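Amidohydrolase (Xanthomonas campestris pv. campestris, PDB 4DZH) probably deaminates 5'-methylthioadenosine and related adenosine compounds, using zinc held in a TIM-barrel amidohydrolase fold. Local coordinates at residues Y243-R246 / P247-L251; V98-Q102 / H103-V107. All blocks are in the same frame, centred on the assembly; numbering follows the deposited sequence.

Contact 1: residues Y243-R246 / P247-L251; sequences YGQR and PLARL
Arg-250 reaches back over the turn that precedes its helix and lays its guanidinium flat on the ring of Tyr-243. Its chain leaves the backbone with CG anti to the backbone N (chi1 164°) and stays extended as far as NE, which carries the charged end back to the last residue of the preceding helix. Along the way Arg-250 CB meets Gln-245 OE1 at 3.5 Å. Arg-250 CD then sits over the ring face of Tyr-243, 3.6 Å from its centroid, as a CH-pi contact. NE follows above the same face, and Arg-250 CZ lies off-centre, 4.0 Å from the Tyr-243 centroid, in a cation-pi stack whose two planes are only 3° apart. At the tip, Arg-250 NH2 comes to 3.4 Å from Tyr-243 OH, but the angle is too poor for a bond. The guanidinium hydrogens go elsewhere: NH2 makes a salt bridge to Asp-208 and a hydrogen bond to the carbonyl of Val-206, and NH1 bonds to the carbonyl of Pro-203. These bonds hold the group in the plane that the tyrosine covers.

The backbone between is a helix-loop-helix turn. Gly-244 leaves helix 233-243 with positive phi, and Arg-246 is the N-cap of helix 247-254, its carbonyl O accepting from Arg-250 N at 3.1 Å and 168°. Pro-247, lacking an N-H, opens the first turn.

Gln-245 crosses Arg-250 at about a right angle, bringing its NE2 to 3.8 Å from Ala-249 CB, while its OE1 accepts from Arg-253. Arg-246 instead sends its chain away from this turn, to a salt bridge with Glu-273.

Contact 2: residues V98-Q102 / H103-V107; sequences VWLQQ and HIWPV
Trp-99 and Ile-104 cross obliquely, the isoleucine placing CG1 over one face of the indole. Ile-104 CG1 stands 3.8 Å from the centroid of the Trp-99 five-membered ring, a CH-pi contact over the face. A chi1 of -177° sets the Trp-99 ring opposite the backbone N; CB starts away from the next turn, but the indole end comes nearer to it. The indole NE1 has a weak hydrogen bond to the carbonyl of Ala-319.

Leu-100 and Trp-105 make a second such contact with the roles reversed, for here the later residue supplies the ring. Leu-100 CB lies over the face of the Trp-105 six-membered ring, 3.9 Å from its centroid, while Leu-100 CD2 touches Trp-105 NE1 at 3.6 Å. Gln-101 runs beside the same indole and points the same way; its CG comes to 3.4 Å from Trp-105 CZ3, and its amide is turned 35° from the ring plane.

His-103 turns one edge of its imidazole to Val-98 O, while Gln-102 O lies over a face. His-103 ND1 donates to Val-98 O at 3.2 Å and 177°, with the oxygen in the ring plane but the donor well above the carbonyl plane. Gln-102 N reaches that oxygen from the opposite face, so two bonds grip it.

The backbone explains these i to i+5 pairings. Ile-104 N bonds to Trp-99 O at 2.8 Å and Trp-105 N to Leu-100 O at 2.9 Å, each a residue beyond alpha-helical spacing, and Pro-106, with no N-H to offer, marks a kink. The result is a pi-type turn within helix 96-111, where the side chain of Trp-99 lies about 5 Å from a bound zinc ion, beside a metal site of this amidohydrolase barrel.

From the N terminus the chain passes strand 69-80, which brings in the zinc ligands His-79 and His-81, and enters helix 96-111, where contact 2 joins successive turns. Much later, after strand 225-229, helix 233-243 leads into contact 1, which closes the short turn to helix 247-254; strand 261-265 follows. The two contacts are in series, neither nesting nor crossing, with centres 27 Å apart and nearest atoms about 15 Å apart. Both approach Glu-231, which binds zinc in a structure of this protein but has none bound in this chain: Trp-99 of contact 2 is about 7 Å from it, and Pro-247 of contact 1 about 9 Å, side chain to side chain.

Contact 1: residues Y243-R246 / P247-L251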
loop_
_atom_site.group_PDB
_atom_site.type_symbol
_atom_site.label_atom_id
_atom_site.label_comp_id
_atom_site.label_asym_id
_atom_site.label_seq_id
_atom_site.Cartn_x
_atom_site.Cartn_y
_atom_site.Cartn_z
ATOM N N TYR A 243 22.963 -30.728 3.394
ATOM C CA TYR A 243 23.123 -30.982 4.822
ATOM C C TYR A 243 22.211 -32.090 5.313
ATOM O O TYR A 243 22.336 -32.534 6.457
ATOM C CB TYR A 243 22.840 -29.708 5.633
ATOM C CG TYR A 243 23.851 -28.598 5.422
ATOM C CD1 TYR A 243 25.155 -28.735 5.888
ATOM C CD2 TYR A 243 23.512 -27.411 4.760
ATOM C CE1 TYR A 243 26.112 -27.712 5.719
ATOM C CE2 TYR A 243 24.462 -26.395 4.563
ATOM C CZ TYR A 243 25.762 -26.547 5.050
ATOM O OH TYR A 243 26.720 -25.558 4.880
ATOM N N GLY A 244 21.297 -32.542 4.458
ATOM C CA GLY A 244 20.366 -33.597 4.810
ATOM C C GLY A 244 19.230 -33.167 5.709
ATOM O O GLY A 244 18.454 -33.995 6.164
ATOM N N GLN A 245 19.083 -31.846 5.884
ATOM C CA GLN A 245 18.269 -31.240 6.940
ATOM C C GLN A 245 17.659 -29.913 6.434
ATOM O O GLN A 245 18.320 -29.205 5.686
ATOM C CB GLN A 245 19.229 -30.795 8.046
ATOM C CG GLN A 245 19.163 -31.595 9.300
ATOM C CD GLN A 245 20.134 -31.117 10.347
ATOM O OE1 GLN A 245 21.188 -30.516 10.053
ATOM N NE2 GLN A 245 19.787 -31.377 11.598
ATOM N N ARG A 246 16.450 -29.562 6.867
ATOM C CA ARG A 246 15.915 -28.209 6.639
ATOM C C ARG A 246 16.840 -27.205 7.338
ATOM O O ARG A 246 17.507 -27.549 8.315
ATOM C CB ARG A 246 14.499 -28.047 7.211
ATOM C CG ARG A 246 13.381 -28.838 6.545
ATOM C CD ARG A 246 12.136 -28.879 7.452
ATOM N NE ARG A 246 11.463 -27.574 7.644
ATOM C CZ ARG A 246 10.613 -27.050 6.772
ATOM N NH1 ARG A 246 10.385 -27.711 5.635
ATOM N NH2 ARG A 246 9.996 -25.868 7.023
ATOM N N PRO A 247 16.863 -25.929 6.878
ATOM C CA PRO A 247 17.810 -25.001 7.513
ATOM C C PRO A 247 17.536 -24.791 9.008
ATOM O O PRO A 247 18.493 -24.720 9.767
ATOM C CB PRO A 247 17.610 -23.684 6.726
ATOM C CG PRO A 247 17.156 -24.122 5.394
ATOM C CD PRO A 247 16.315 -25.391 5.621
ATOM N N LEU A 248 16.276 -24.698 9.426
ATOM C CA LEU A 248 16.018 -24.499 10.852
ATOM C C LEU A 248 16.561 -25.675 11.685
ATOM O O LEU A 248 17.064 -25.475 12.791
ATOM C CB LEU A 248 14.533 -24.214 11.111
ATOM C CG LEU A 248 14.159 -22.724 11.080
ATOM C CD1 LEU A 248 12.648 -22.598 11.015
ATOM C CD2 LEU A 248 14.801 -22.028 12.309
ATOM N N ALA A 249 16.477 -26.891 11.146
ATOM C CA ALA A 249 17.043 -28.064 11.824
ATOM C C ALA A 249 18.564 -27.957 11.979
ATOM O O ALA A 249 19.125 -28.239 13.054
ATOM C CB ALA A 249 16.659 -29.342 11.074
ATOM N N ARG A 250 19.240 -27.559 10.900
ATOM C CA ARG A 250 20.680 -27.306 10.957
ATOM C C ARG A 250 21.069 -26.176 11.920
ATOM O O ARG A 250 22.016 -26.307 12.687
ATOM C CB ARG A 250 21.246 -27.026 9.569
ATOM C CG ARG A 250 22.633 -26.386 9.568
ATOM C CD ARG A 250 23.137 -26.168 8.132
ATOM N NE ARG A 250 24.442 -25.532 8.134
ATOM C CZ ARG A 250 24.696 -24.362 7.566
ATOM N NH1 ARG A 250 23.716 -23.730 6.937
ATOM N NH2 ARG A 250 25.923 -23.818 7.637
ATOM N N LEU A 251 20.357 -25.051 11.877
ATOM C CA LEU A 251 20.642 -23.964 12.808
ATOM C C LEU A 251 20.387 -24.385 14.254
ATOM O O LEU A 251 21.097 -23.959 15.165
ATOM C CB LEU A 251 19.762 -22.760 12.483
ATOM C CG LEU A 251 19.994 -22.044 11.133
ATOM C CD1 LEU A 251 18.845 -21.112 10.800
ATOM C CD2 LEU A 251 21.302 -21.270 11.112
#

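Contact 2: residues V98-Q102 / H103-V107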
loop_
_atom_site.group_PDB
_atom_site.type_symbol
_atom_site.label_atom_id
_atom_site.label_comp_id
_atom_site.label_asym_id
_atom_site.label_seq_id
_atom_site.Cartn_x
_atom_site.Cartn_y
_atom_site.Cartn_z
ATOM N N VAL A 98 18.038 -13.950 -11.530
ATOM C CA VAL A 98 18.424 -12.973 -12.555
ATOM C C VAL A 98 18.595 -11.595 -11.912
ATOM O O VAL A 98 19.568 -10.855 -12.202
ATOM C CB VAL A 98 17.392 -12.850 -13.694
ATOM C CG1 VAL A 98 17.910 -11.892 -14.782
ATOM C CG2 VAL A 98 17.086 -14.208 -14.285
ATOM N N TRP A 99 17.628 -11.264 -11.051
ATOM C CA TRP A 99 17.644 -10.054 -10.224
ATOM C C TRP A 99 18.987 -9.935 -9.513
ATOM O O TRP A 99 19.688 -8.927 -9.648
ATOM C CB TRP A 99 16.477 -10.108 -9.212
ATOM C CG TRP A 99 16.273 -8.936 -8.306
ATOM C CD1 TRP A 99 15.839 -7.682 -8.651
ATOM C CD2 TRP A 99 16.435 -8.918 -6.881
ATOM N NE1 TRP A 99 15.738 -6.885 -7.528
ATOM C CE2 TRP A 99 16.108 -7.616 -6.432
ATOM C CE3 TRP A 99 16.845 -9.868 -5.945
ATOM C CZ2 TRP A 99 16.190 -7.243 -5.098
ATOM C CZ3 TRP A 99 16.924 -9.495 -4.611
ATOM C CH2 TRP A 99 16.583 -8.193 -4.197
ATOM N N LEU A 100 19.352 -10.983 -8.785
ATOM C CA LEU A 100 20.587 -10.970 -7.998
ATOM C C LEU A 100 21.839 -11.002 -8.864
ATOM O O LEU A 100 22.650 -10.067 -8.844
ATOM C CB LEU A 100 20.614 -12.162 -7.060
ATOM C CG LEU A 100 19.594 -12.033 -5.939
ATOM C CD1 LEU A 100 19.340 -13.367 -5.272
ATOM C CD2 LEU A 100 20.097 -11.007 -4.926
ATOM N N GLN A 101 21.988 -12.082 -9.622
ATOM C CA GLN A 101 23.241 -12.350 -10.313
ATOM C C GLN A 101 23.557 -11.345 -11.415
ATOM O O GLN A 101 24.725 -11.034 -11.669
ATOM C CB GLN A 101 23.251 -13.761 -10.911
ATOM C CG GLN A 101 23.197 -14.883 -9.895
ATOM C CD GLN A 101 23.402 -16.241 -10.535
ATOM O OE1 GLN A 101 23.465 -16.361 -11.764
ATOM N NE2 GLN A 101 23.516 -17.279 -9.704
ATOM N N GLN A 102 22.529 -10.859 -12.092
ATOM C CA GLN A 102 22.761 -10.070 -13.286
ATOM C C GLN A 102 22.517 -8.592 -13.044
ATOM O O GLN A 102 22.841 -7.745 -13.890
ATOM C CB GLN A 102 21.929 -10.601 -14.463
ATOM C CG GLN A 102 22.699 -11.607 -15.355
ATOM C CD GLN A 102 22.207 -13.048 -15.229
ATOM O OE1 GLN A 102 21.066 -13.368 -15.589
ATOM N NE2 GLN A 102 23.082 -13.932 -14.742
ATOM N N HIS A 103 21.997 -8.267 -11.862
ATOM C CA HIS A 103 21.700 -6.880 -11.563
ATOM C C HIS A 103 22.188 -6.432 -10.180
ATOM O O HIS A 103 23.056 -5.549 -10.090
ATOM C CB HIS A 103 20.193 -6.583 -11.752
ATOM C CG HIS A 103 19.718 -6.751 -13.167
ATOM N ND1 HIS A 103 19.393 -7.982 -13.702
ATOM C CD2 HIS A 103 19.530 -5.848 -14.162
ATOM C CE1 HIS A 103 19.013 -7.830 -14.960
ATOM N NE2 HIS A 103 19.084 -6.543 -15.262
ATOM N N ILE A 104 21.649 -7.026 -9.111
ATOM C CA ILE A 104 21.962 -6.536 -7.760
ATOM C C ILE A 104 23.437 -6.730 -7.363
ATOM O O ILE A 104 24.128 -5.755 -7.032
ATOM C CB ILE A 104 21.040 -7.150 -6.671
ATOM C CG1 ILE A 104 19.571 -6.779 -6.912
ATOM C CG2 ILE A 104 21.470 -6.667 -5.273
ATOM C CD1 ILE A 104 19.335 -5.307 -6.982
ATOM N N TRP A 105 23.924 -7.970 -7.394
ATOM C CA TRP A 105 25.335 -8.218 -7.038
ATOM C C TRP A 105 26.337 -7.436 -7.902
ATOM O O TRP A 105 27.232 -6.796 -7.360
ATOM C CB TRP A 105 25.683 -9.705 -7.036
ATOM C CG TRP A 105 24.894 -10.522 -6.056
ATOM C CD1 TRP A 105 24.267 -10.077 -4.914
ATOM C CD2 TRP A 105 24.620 -11.928 -6.140
ATOM N NE1 TRP A 105 23.629 -11.129 -4.285
ATOM C CE2 TRP A 105 23.834 -12.274 -5.014
ATOM C CE3 TRP A 105 24.973 -12.931 -7.052
ATOM C CZ2 TRP A 105 23.393 -13.581 -4.782
ATOM C CZ3 TRP A 105 24.532 -14.229 -6.817
ATOM C CH2 TRP A 105 23.748 -14.537 -5.690
ATOM N N PRO A 106 26.187 -7.459 -9.242
ATOM C CA PRO A 106 27.167 -6.683 -10.022
ATOM C C PRO A 106 27.111 -5.168 -9.778
ATOM O O PRO A 106 28.154 -4.506 -9.810
ATOM C CB PRO A 106 26.788 -6.985 -11.479
ATOM C CG PRO A 106 25.981 -8.249 -11.410
ATOM C CD PRO A 106 25.265 -8.221 -10.108
ATOM N N VAL A 107 25.927 -4.611 -9.542
ATOM C CA VAL A 107 25.879 -3.197 -9.209
ATOM C C VAL A 107 26.510 -2.939 -7.844
ATOM O O VAL A 107 27.325 -2.025 -7.701
ATOM C CB VAL A 107 24.454 -2.621 -9.278
ATOM C CG1 VAL A 107 24.435 -1.220 -8.720
ATOM C CG2 VAL A 107 24.011 -2.592 -10.700
#